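Local coordinates for COPII coat assembly protein SEC16 (Saccharomyces cerevisiae, PDB 3MZK), which takes part in initiating assembly of the COPII coat that forms transport vesicles at the endoplasmic reticulum, in selecting their cargo, and in autophagy, at residues E322-M327 with I333-I338; L300-N305 with E337-I342. All coordinates share one frame; numbering follows the deposited sequence.

Both contacts lie within the helical Sec23-binding domain of SEC16, which belongs to the ACE1 (ancestral coatomer element) type, and their centres are about 9 Å apart. Helix 330-344 serves both: contact 1 lays the loop 322-327 against an earlier turn, and contact 2 brings the end of helix 294-303 to the next turns, with Glu337 and Ile338 common to both ranges. Ile324 of contact 1 joins them, its CD1 lying 3.8 Å from Tyr339 CB and equally 3.8 Å from Ile302 CD1. Both are structural packing within the domain. Contact 1 borders the chain of another protein in the assembly, whereas no other protein chain of the assembly touches the two segments of contact 2.

Contact 1: residues E322-M327 with I333-I338; sequences ESIGNM and ILWDEI
Two flat groups of one helix turn, the Trp335 indole and the Asp336 carboxylate, receive Ile324 between them. The carbonyl oxygen of Ile324 lies in the indole plane at its edge, while Ile324 CG2 comes in obliquely, 3.6 Å from Trp335 CE3. With CG2 anti to the backbone N and CG1 beside that N (chi1 -52°), the two branches of Ile324 part, one meeting the indole and the other passing Asp336. The carboxylate accepts the backbone N-H of Ile324 through the syn lone pair of OD1, with 2.8 Å from Ile324 N to Asp336 OD1 and a nearly straight angle of 167°. The other oxygen, OD2, is beside Ser323 CB and takes a hydrogen bond from Gln358, so both oxygens of the buried carboxylate, probably charged, have a hydrogen-bond partner. Were Asp336 an alanine, the Ile324 amide and Gln358 would probably lose their acceptors and this end of the loop a polar tie to the helix. The loop also braces itself: Ser323 OG donates to Gly325 O at 2.8 Å, its chi1 of 63° setting the hydroxyl between the backbone N and the carbonyl carbon. Gly325 follows with positive phi, and a CB there would point at Trp335. The contact folds the loop between helices 294-303 and 330-344 back onto the helix that it leads into. Around it, Trp335 meets Trp103 edge-to-face and, with Ile324, packs on helix 101-111; Ile333 and Met327 touch helix 356-368, and the chain of another protein reaches Asn326, Met327 and Trp335.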
ATOM      1  N   GLU B 322       8.008 -14.602 -26.452  1.00 67.42           N
ATOM      2  CA  GLU B 322       9.335 -14.983 -26.936  1.00 63.88           C
ATOM      3  C   GLU B 322       9.858 -13.984 -27.970  1.00 61.64           C
ATOM      4  O   GLU B 322      11.054 -13.684 -28.010  1.00 53.87           O
ATOM      5  CB  GLU B 322       9.270 -16.395 -27.535  1.00 72.76           C
ATOM      6  CG  GLU B 322      10.606 -17.095 -27.750  1.00100.04           C
ATOM      7  CD  GLU B 322      10.445 -18.500 -28.335  1.00107.71           C
ATOM      8  OE1 GLU B 322       9.292 -18.931 -28.560  1.00 97.78           O
ATOM      9  OE2 GLU B 322      11.473 -19.173 -28.575  1.00107.54           O
ATOM     10  N   SER B 323       8.951 -13.459 -28.792  1.00 58.95           N
ATOM     11  CA  SER B 323       9.307 -12.505 -29.838  1.00 38.18           C
ATOM     12  C   SER B 323       8.084 -11.753 -30.354  1.00 37.87           C
ATOM     13  O   SER B 323       6.960 -12.254 -30.304  1.00 50.67           O
ATOM     14  CB  SER B 323       9.944 -13.236 -31.006  1.00 39.75           C
ATOM     15  OG  SER B 323       9.002 -14.129 -31.576  1.00 38.97           O
ATOM     16  N   ILE B 324       8.311 -10.555 -30.871  1.00 40.76           N
ATOM     17  CA  ILE B 324       7.238  -9.770 -31.470  1.00 54.62           C
ATOM     18  C   ILE B 324       6.981 -10.261 -32.898  1.00 54.80           C
ATOM     19  O   ILE B 324       7.778 -10.015 -33.803  1.00 52.71           O
ATOM     20  CB  ILE B 324       7.571  -8.260 -31.436  1.00 49.99           C
ATOM     21  CG1 ILE B 324       7.958  -7.847 -30.012  1.00 47.28           C
ATOM     22  CG2 ILE B 324       6.396  -7.430 -31.933  1.00 41.24           C
ATOM     23  CD1 ILE B 324       8.374  -6.415 -29.884  1.00 53.39           C
ATOM     24  N   GLY B 325       5.872 -10.972 -33.089  1.00 34.60           N
ATOM     25  CA  GLY B 325       5.630 -11.661 -34.343  1.00 41.81           C
ATOM     26  C   GLY B 325       6.532 -12.881 -34.498  1.00 54.79           C
ATOM     27  O   GLY B 325       7.459 -13.090 -33.703  1.00 45.19           O
ATOM     28  N   ASN B 326       6.262 -13.693 -35.519  1.00 46.57           N
ATOM     29  CA  ASN B 326       7.071 -14.884 -35.770  1.00 43.28           C
ATOM     30  C   ASN B 326       8.553 -14.567 -35.840  1.00 36.65           C
ATOM     31  O   ASN B 326       8.991 -13.734 -36.646  1.00 35.16           O
ATOM     32  CB  ASN B 326       6.644 -15.594 -37.053  1.00 49.41           C
ATOM     33  CG  ASN B 326       7.458 -16.846 -37.315  1.00 47.15           C
ATOM     34  OD1 ASN B 326       8.604 -16.773 -37.763  1.00 54.14           O
ATOM     35  ND2 ASN B 326       6.873 -18.003 -37.031  1.00 42.48           N
ATOM     36  N   MET B 327       9.319 -15.260 -35.006  1.00 31.44           N
ATOM     37  CA  MET B 327      10.738 -14.979 -34.828  1.00 41.67           C
ATOM     38  C   MET B 327      11.564 -14.931 -36.124  1.00 38.67           C
ATOM     39  O   MET B 327      12.600 -14.268 -36.167  1.00 41.97           O
ATOM     40  CB  MET B 327      11.339 -15.964 -33.827  1.00 40.30           C
ATOM     41  CG  MET B 327      12.763 -15.652 -33.430  1.00 59.07           C
ATOM     42  SD  MET B 327      13.126 -16.187 -31.753  1.00 66.60           S
ATOM     43  CE  MET B 327      11.994 -17.560 -31.580  1.00137.46           C
ATOM     44  N   ILE B 333      12.729  -9.469 -36.229  1.00 39.02           N
ATOM     45  CA  ILE B 333      14.129  -9.219 -35.913  1.00 45.94           C
ATOM     46  C   ILE B 333      14.323  -7.783 -35.452  1.00 50.19           C
ATOM     47  O   ILE B 333      14.929  -7.529 -34.411  1.00 49.33           O
ATOM     48  CB  ILE B 333      15.036  -9.468 -37.125  1.00 46.24           C
ATOM     49  CG1 ILE B 333      14.961 -10.929 -37.552  1.00 49.94           C
ATOM     50  CG2 ILE B 333      16.476  -9.084 -36.808  1.00 34.54           C
ATOM     51  CD1 ILE B 333      15.787 -11.229 -38.783  1.00 58.95           C
ATOM     52  N   LEU B 334      13.802  -6.848 -36.239  1.00 49.48           N
ATOM     53  CA  LEU B 334      13.976  -5.428 -35.977  1.00 47.98           C
ATOM     54  C   LEU B 334      13.141  -4.963 -34.782  1.00 54.25           C
ATOM     55  O   LEU B 334      13.653  -4.305 -33.875  1.00 62.23           O
ATOM     56  CB  LEU B 334      13.637  -4.615 -37.231  1.00 44.54           C
ATOM     57  CG  LEU B 334      14.438  -4.977 -38.486  1.00 45.88           C
ATOM     58  CD1 LEU B 334      13.959  -4.195 -39.689  1.00 46.15           C
ATOM     59  CD2 LEU B 334      15.927  -4.753 -38.275  1.00 48.74           C
ATOM     60  N   TRP B 335      11.858  -5.307 -34.781  1.00 38.37           N
ATOM     61  CA  TRP B 335      11.003  -4.979 -33.651  1.00 42.94           C
ATOM     62  C   TRP B 335      11.635  -5.451 -32.349  1.00 52.85           C
ATOM     63  O   TRP B 335      11.766  -4.675 -31.402  1.00 56.67           O
ATOM     64  CB  TRP B 335       9.622  -5.601 -33.810  1.00 36.34           C
ATOM     65  CG  TRP B 335       8.812  -4.956 -34.871  1.00 43.77           C
ATOM     66  CD1 TRP B 335       9.008  -3.721 -35.412  1.00 41.24           C
ATOM     67  CD2 TRP B 335       7.675  -5.512 -35.537  1.00 51.26           C
ATOM     68  NE1 TRP B 335       8.057  -3.468 -36.370  1.00 43.45           N
ATOM     69  CE2 TRP B 335       7.227  -4.554 -36.467  1.00 46.11           C
ATOM     70  CE3 TRP B 335       6.992  -6.730 -35.437  1.00 49.56           C
ATOM     71  CZ2 TRP B 335       6.125  -4.772 -37.291  1.00 44.61           C
ATOM     72  CZ3 TRP B 335       5.896  -6.945 -36.254  1.00 42.09           C
ATOM     73  CH2 TRP B 335       5.473  -5.972 -37.169  1.00 47.89           C
ATOM     74  N   ASP B 336      12.035  -6.719 -32.304  1.00 40.15           N
ATOM     75  CA  ASP B 336      12.632  -7.267 -31.095  1.00 42.01           C
ATOM     76  C   ASP B 336      13.848  -6.480 -30.628  1.00 57.14           C
ATOM     77  O   ASP B 336      14.001  -6.223 -29.433  1.00 65.99           O
ATOM     78  CB  ASP B 336      12.978  -8.743 -31.267  1.00 45.03           C
ATOM     79  CG  ASP B 336      11.757  -9.635 -31.181  1.00 59.36           C
ATOM     80  OD1 ASP B 336      10.734  -9.171 -30.637  1.00 48.50           O
ATOM     81  OD2 ASP B 336      11.820 -10.794 -31.651  1.00 57.50           O
ATOM     82  N   GLU B 337      14.709  -6.078 -31.557  1.00 51.86           N
ATOM     83  CA  GLU B 337      15.901  -5.326 -31.167  1.00 58.43           C
ATOM     84  C   GLU B 337      15.571  -3.902 -30.724  1.00 52.11           C
ATOM     85  O   GLU B 337      16.181  -3.376 -29.793  1.00 53.26           O
ATOM     86  CB  GLU B 337      16.953  -5.314 -32.275  1.00 54.10           C
ATOM     87  CG  GLU B 337      18.229  -4.612 -31.852  1.00 63.98           C
ATOM     88  CD  GLU B 337      19.390  -4.889 -32.778  1.00 70.25           C
ATOM     89  OE1 GLU B 337      19.239  -5.724 -33.694  1.00 61.93           O
ATOM     90  OE2 GLU B 337      20.458  -4.271 -32.580  1.00 73.82           O
ATOM     91  N   ILE B 338      14.603  -3.285 -31.392  1.00 49.09           N
ATOM     92  CA  ILE B 338      14.127  -1.962 -31.000  1.00 54.35           C
ATOM     93  C   ILE B 338      13.484  -1.995 -29.613  1.00 58.92           C
ATOM     94  O   ILE B 338      13.763  -1.142 -28.761  1.00 57.74           O
ATOM     95  CB  ILE B 338      13.123  -1.409 -32.025  1.00 52.87           C
ATOM     96  CG1 ILE B 338      13.842  -1.112 -33.345  1.00 48.56           C
ATOM     97  CG2 ILE B 338      12.427  -0.164 -31.478  1.00 43.74           C
ATOM     98  CD1 ILE B 338      12.932  -0.674 -34.472  1.00 41.37           C
TER

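Contact 2: residues L300-N305 with E337-I342; sequences LFIIGN and EIYEYI
Apolar packing here is the work of Ile302 and Tyr339, whose alpha carbons are the nearest pair across the contact at 7.9 Å. Tyr339 points its ring at the end of helix 294-303, CG standing anti to the backbone N (chi1 -169°). Ile302 CG1 lies over one face of that ring, 4.2 Å above the plane and displaced toward the rim, while Ile302 CG2 approaches obliquely, 4.0 Å from Tyr339 CE1. Leu105 and Lys109 of helix 101-111 also pack on Ile302.

The aromatic contribution comes from outside the two segments: Phe343, one turn farther along the same helix, meets Tyr339 edge-to-face.

Main-chain bonds shape the surface that the phenol reaches. The bond from Gly304 N to Leu300 O, at 2.9 Å, is the last regular helical one. Asn305 then takes positive phi (55°) and closes the helix in a Schellman motif, its N bonding to Ile302 O, also at 2.9 Å. This turn brings Asn305 CA to the ring edge, near its plane, and the phenol oxygen Tyr339 OH lies 3.3 Å from it.

Polar pairing involves neighbours just beyond the segments. The Tyr339 hydroxyl is hydrogen-bonded to Val306 O, directly after the turn, while its approach to Phe301 O is a contact and not a bond. Asn305 directs its amide oxygen to Lys109, tying the same turn to helix 101-111.

A single tyrosine thus joins two chemistries: its carbon framework packs against Ile302, and its hydroxyl meets a carbonyl where the chain leaves the helix. The buried oxygen therefore has a polar partner that fixes where the phenol end lies, whereas any hindrance to turning of the ring probably comes from Ile302 and Phe343 packed against it.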
ATOM      1  N   LEU B 300      -0.393  -5.909 -26.903  1.00 49.68           N
ATOM      2  CA  LEU B 300      -0.697  -5.728 -25.484  1.00 49.83           C
ATOM      3  C   LEU B 300       0.537  -5.890 -24.601  1.00 43.21           C
ATOM      4  O   LEU B 300       0.737  -5.109 -23.673  1.00 55.05           O
ATOM      5  CB  LEU B 300      -1.814  -6.669 -25.018  1.00 45.34           C
ATOM      6  CG  LEU B 300      -3.080  -6.683 -25.882  1.00 59.03           C
ATOM      7  CD1 LEU B 300      -4.254  -7.261 -25.112  1.00 58.71           C
ATOM      8  CD2 LEU B 300      -3.406  -5.286 -26.386  1.00 41.01           C
ATOM      9  N   PHE B 301       1.362  -6.891 -24.895  1.00 49.13           N
ATOM     10  CA  PHE B 301       2.573  -7.152 -24.113  1.00 53.72           C
ATOM     11  C   PHE B 301       3.557  -5.992 -24.204  1.00 53.43           C
ATOM     12  O   PHE B 301       4.197  -5.627 -23.213  1.00 52.74           O
ATOM     13  CB  PHE B 301       3.255  -8.451 -24.567  1.00 52.47           C
ATOM     14  CG  PHE B 301       2.454  -9.689 -24.286  1.00 53.84           C
ATOM     15  CD1 PHE B 301       1.554  -9.728 -23.232  1.00 50.92           C
ATOM     16  CD2 PHE B 301       2.595 -10.816 -25.084  1.00 48.24           C
ATOM     17  CE1 PHE B 301       0.812 -10.877 -22.970  1.00 58.44           C
ATOM     18  CE2 PHE B 301       1.855 -11.969 -24.830  1.00 47.89           C
ATOM     19  CZ  PHE B 301       0.963 -12.000 -23.771  1.00 51.84           C
ATOM     20  N   ILE B 302       3.674  -5.423 -25.401  1.00 37.49           N
ATOM     21  CA  ILE B 302       4.514  -4.251 -25.625  1.00 48.38           C
ATOM     22  C   ILE B 302       4.048  -3.061 -24.782  1.00 56.39           C
ATOM     23  O   ILE B 302       4.841  -2.435 -24.069  1.00 48.12           O
ATOM     24  CB  ILE B 302       4.513  -3.851 -27.107  1.00 58.42           C
ATOM     25  CG1 ILE B 302       5.243  -4.909 -27.936  1.00 55.18           C
ATOM     26  CG2 ILE B 302       5.161  -2.493 -27.296  1.00 51.47           C
ATOM     27  CD1 ILE B 302       4.967  -4.828 -29.427  1.00 48.26           C
ATOM     28  N   ILE B 303       2.758  -2.751 -24.865  1.00 55.37           N
ATOM     29  CA  ILE B 303       2.191  -1.670 -24.070  1.00 47.59           C
ATOM     30  C   ILE B 303       2.429  -1.923 -22.588  1.00 52.78           C
ATOM     31  O   ILE B 303       2.717  -0.998 -21.831  1.00 50.32           O
ATOM     32  CB  ILE B 303       0.684  -1.520 -24.313  1.00 38.87           C
ATOM     33  CG1 ILE B 303       0.409  -1.206 -25.782  1.00 39.55           C
ATOM     34  CG2 ILE B 303       0.110  -0.429 -23.432  1.00 45.31           C
ATOM     35  CD1 ILE B 303      -1.058  -1.238 -26.136  1.00 38.15           C
ATOM     36  N   GLY B 304       2.309  -3.181 -22.180  1.00 53.98           N
ATOM     37  CA  GLY B 304       2.479  -3.552 -20.788  1.00 49.14           C
ATOM     38  C   GLY B 304       3.930  -3.630 -20.370  1.00 54.38           C
ATOM     39  O   GLY B 304       4.237  -3.898 -19.212  1.00 64.53           O
ATOM     40  N   ASN B 305       4.827  -3.385 -21.320  1.00 63.05           N
ATOM     41  CA  ASN B 305       6.263  -3.518 -21.088  1.00 61.74           C
ATOM     42  C   ASN B 305       6.679  -4.888 -20.568  1.00 61.07           C
ATOM     43  O   ASN B 305       7.585  -4.996 -19.742  1.00 62.77           O
ATOM     44  CB  ASN B 305       6.777  -2.426 -20.151  1.00 48.21           C
ATOM     45  CG  ASN B 305       7.324  -1.236 -20.902  1.00 67.20           C
ATOM     46  OD1 ASN B 305       6.846  -0.902 -21.985  1.00 73.85           O
ATOM     47  ND2 ASN B 305       8.347  -0.599 -20.345  1.00 77.70           N
ATOM     48  N   GLU B 337      14.709  -6.078 -31.557  1.00 51.86           N
ATOM     49  CA  GLU B 337      15.901  -5.326 -31.167  1.00 58.43           C
ATOM     50  C   GLU B 337      15.571  -3.902 -30.724  1.00 52.11           C
ATOM     51  O   GLU B 337      16.181  -3.376 -29.793  1.00 53.26           O
ATOM     52  CB  GLU B 337      16.953  -5.314 -32.275  1.00 54.10           C
ATOM     53  CG  GLU B 337      18.229  -4.612 -31.852  1.00 63.98           C
ATOM     54  CD  GLU B 337      19.390  -4.889 -32.778  1.00 70.25           C
ATOM     55  OE1 GLU B 337      19.239  -5.724 -33.694  1.00 61.93           O
ATOM     56  OE2 GLU B 337      20.458  -4.271 -32.580  1.00 73.82           O
ATOM     57  N   ILE B 338      14.603  -3.285 -31.392  1.00 49.09           N
ATOM     58  CA  ILE B 338      14.127  -1.962 -31.000  1.00 54.35           C
ATOM     59  C   ILE B 338      13.484  -1.995 -29.613  1.00 58.92           C
ATOM     60  O   ILE B 338      13.763  -1.142 -28.761  1.00 57.74           O
ATOM     61  CB  ILE B 338      13.123  -1.409 -32.025  1.00 52.87           C
ATOM     62  CG1 ILE B 338      13.842  -1.112 -33.345  1.00 48.56           C
ATOM     63  CG2 ILE B 338      12.427  -0.164 -31.478  1.00 43.74           C
ATOM     64  CD1 ILE B 338      12.932  -0.674 -34.472  1.00 41.37           C
ATOM     65  N   TYR B 339      12.628  -2.987 -29.391  1.00 52.49           N
ATOM     66  CA  TYR B 339      11.989  -3.180 -28.097  1.00 47.73           C
ATOM     67  C   TYR B 339      13.050  -3.355 -27.016  1.00 53.52           C
ATOM     68  O   TYR B 339      12.886  -2.878 -25.894  1.00 61.43           O
ATOM     69  CB  TYR B 339      11.065  -4.396 -28.148  1.00 50.37           C
ATOM     70  CG  TYR B 339      10.154  -4.560 -26.955  1.00 51.44           C
ATOM     71  CD1 TYR B 339       9.307  -3.530 -26.555  1.00 56.18           C
ATOM     72  CD2 TYR B 339      10.114  -5.758 -26.246  1.00 42.55           C
ATOM     73  CE1 TYR B 339       8.457  -3.679 -25.463  1.00 35.69           C
ATOM     74  CE2 TYR B 339       9.268  -5.919 -25.155  1.00 46.62           C
ATOM     75  CZ  TYR B 339       8.442  -4.874 -24.770  1.00 48.22           C
ATOM     76  OH  TYR B 339       7.603  -5.024 -23.691  1.00 53.43           O
ATOM     77  N   GLU B 340      14.146  -4.023 -27.357  1.00 53.49           N
ATOM     78  CA  GLU B 340      15.236  -4.210 -26.405  1.00 60.36           C
ATOM     79  C   GLU B 340      15.919  -2.883 -26.103  1.00 72.51           C
ATOM     80  O   GLU B 340      16.194  -2.562 -24.943  1.00 78.60           O
ATOM     81  CB  GLU B 340      16.260  -5.204 -26.944  1.00 58.44           C
ATOM     82  CG  GLU B 340      17.400  -5.494 -25.987  1.00 49.26           C
ATOM     83  CD  GLU B 340      18.472  -6.362 -26.614  1.00 70.90           C
ATOM     84  OE1 GLU B 340      18.887  -6.056 -27.752  1.00 73.15           O
ATOM     85  OE2 GLU B 340      18.895  -7.351 -25.977  1.00 75.79           O
ATOM     86  N   TYR B 341      16.194  -2.116 -27.152  1.00 65.16           N
ATOM     87  CA  TYR B 341      16.820  -0.811 -26.994  1.00 59.90           C
ATOM     88  C   TYR B 341      16.013   0.062 -26.040  1.00 66.46           C
ATOM     89  O   TYR B 341      16.578   0.767 -25.210  1.00 60.83           O
ATOM     90  CB  TYR B 341      16.974  -0.121 -28.347  1.00 55.50           C
ATOM     91  CG  TYR B 341      17.695   1.206 -28.281  1.00 60.54           C
ATOM     92  CD1 TYR B 341      19.053   1.263 -28.000  1.00 65.93           C
ATOM     93  CD2 TYR B 341      17.017   2.403 -28.504  1.00 51.07           C
ATOM     94  CE1 TYR B 341      19.720   2.473 -27.937  1.00 63.72           C
ATOM     95  CE2 TYR B 341      17.677   3.619 -28.447  1.00 53.62           C
ATOM     96  CZ  TYR B 341      19.029   3.646 -28.163  1.00 65.71           C
ATOM     97  OH  TYR B 341      19.694   4.848 -28.104  1.00 73.41           O
ATOM     98  N   ILE B 342      14.691   0.007 -26.160  1.00 68.74           N
ATOM     99  CA  ILE B 342      13.811   0.807 -25.311  1.00 63.31           C
ATOM    100  C   ILE B 342      13.990   0.456 -23.830  1.00 66.88           C
ATOM    101  O   ILE B 342      14.055   1.342 -22.975  1.00 62.94           O
ATOM    102  CB  ILE B 342      12.337   0.647 -25.732  1.00 59.26           C
ATOM    103  CG1 ILE B 342      12.110   1.286 -27.103  1.00 57.91           C
ATOM    104  CG2 ILE B 342      11.416   1.272 -24.709  1.00 48.44           C
ATOM    105  CD1 ILE B 342      10.765   0.968 -27.702  1.00 63.38           C
TER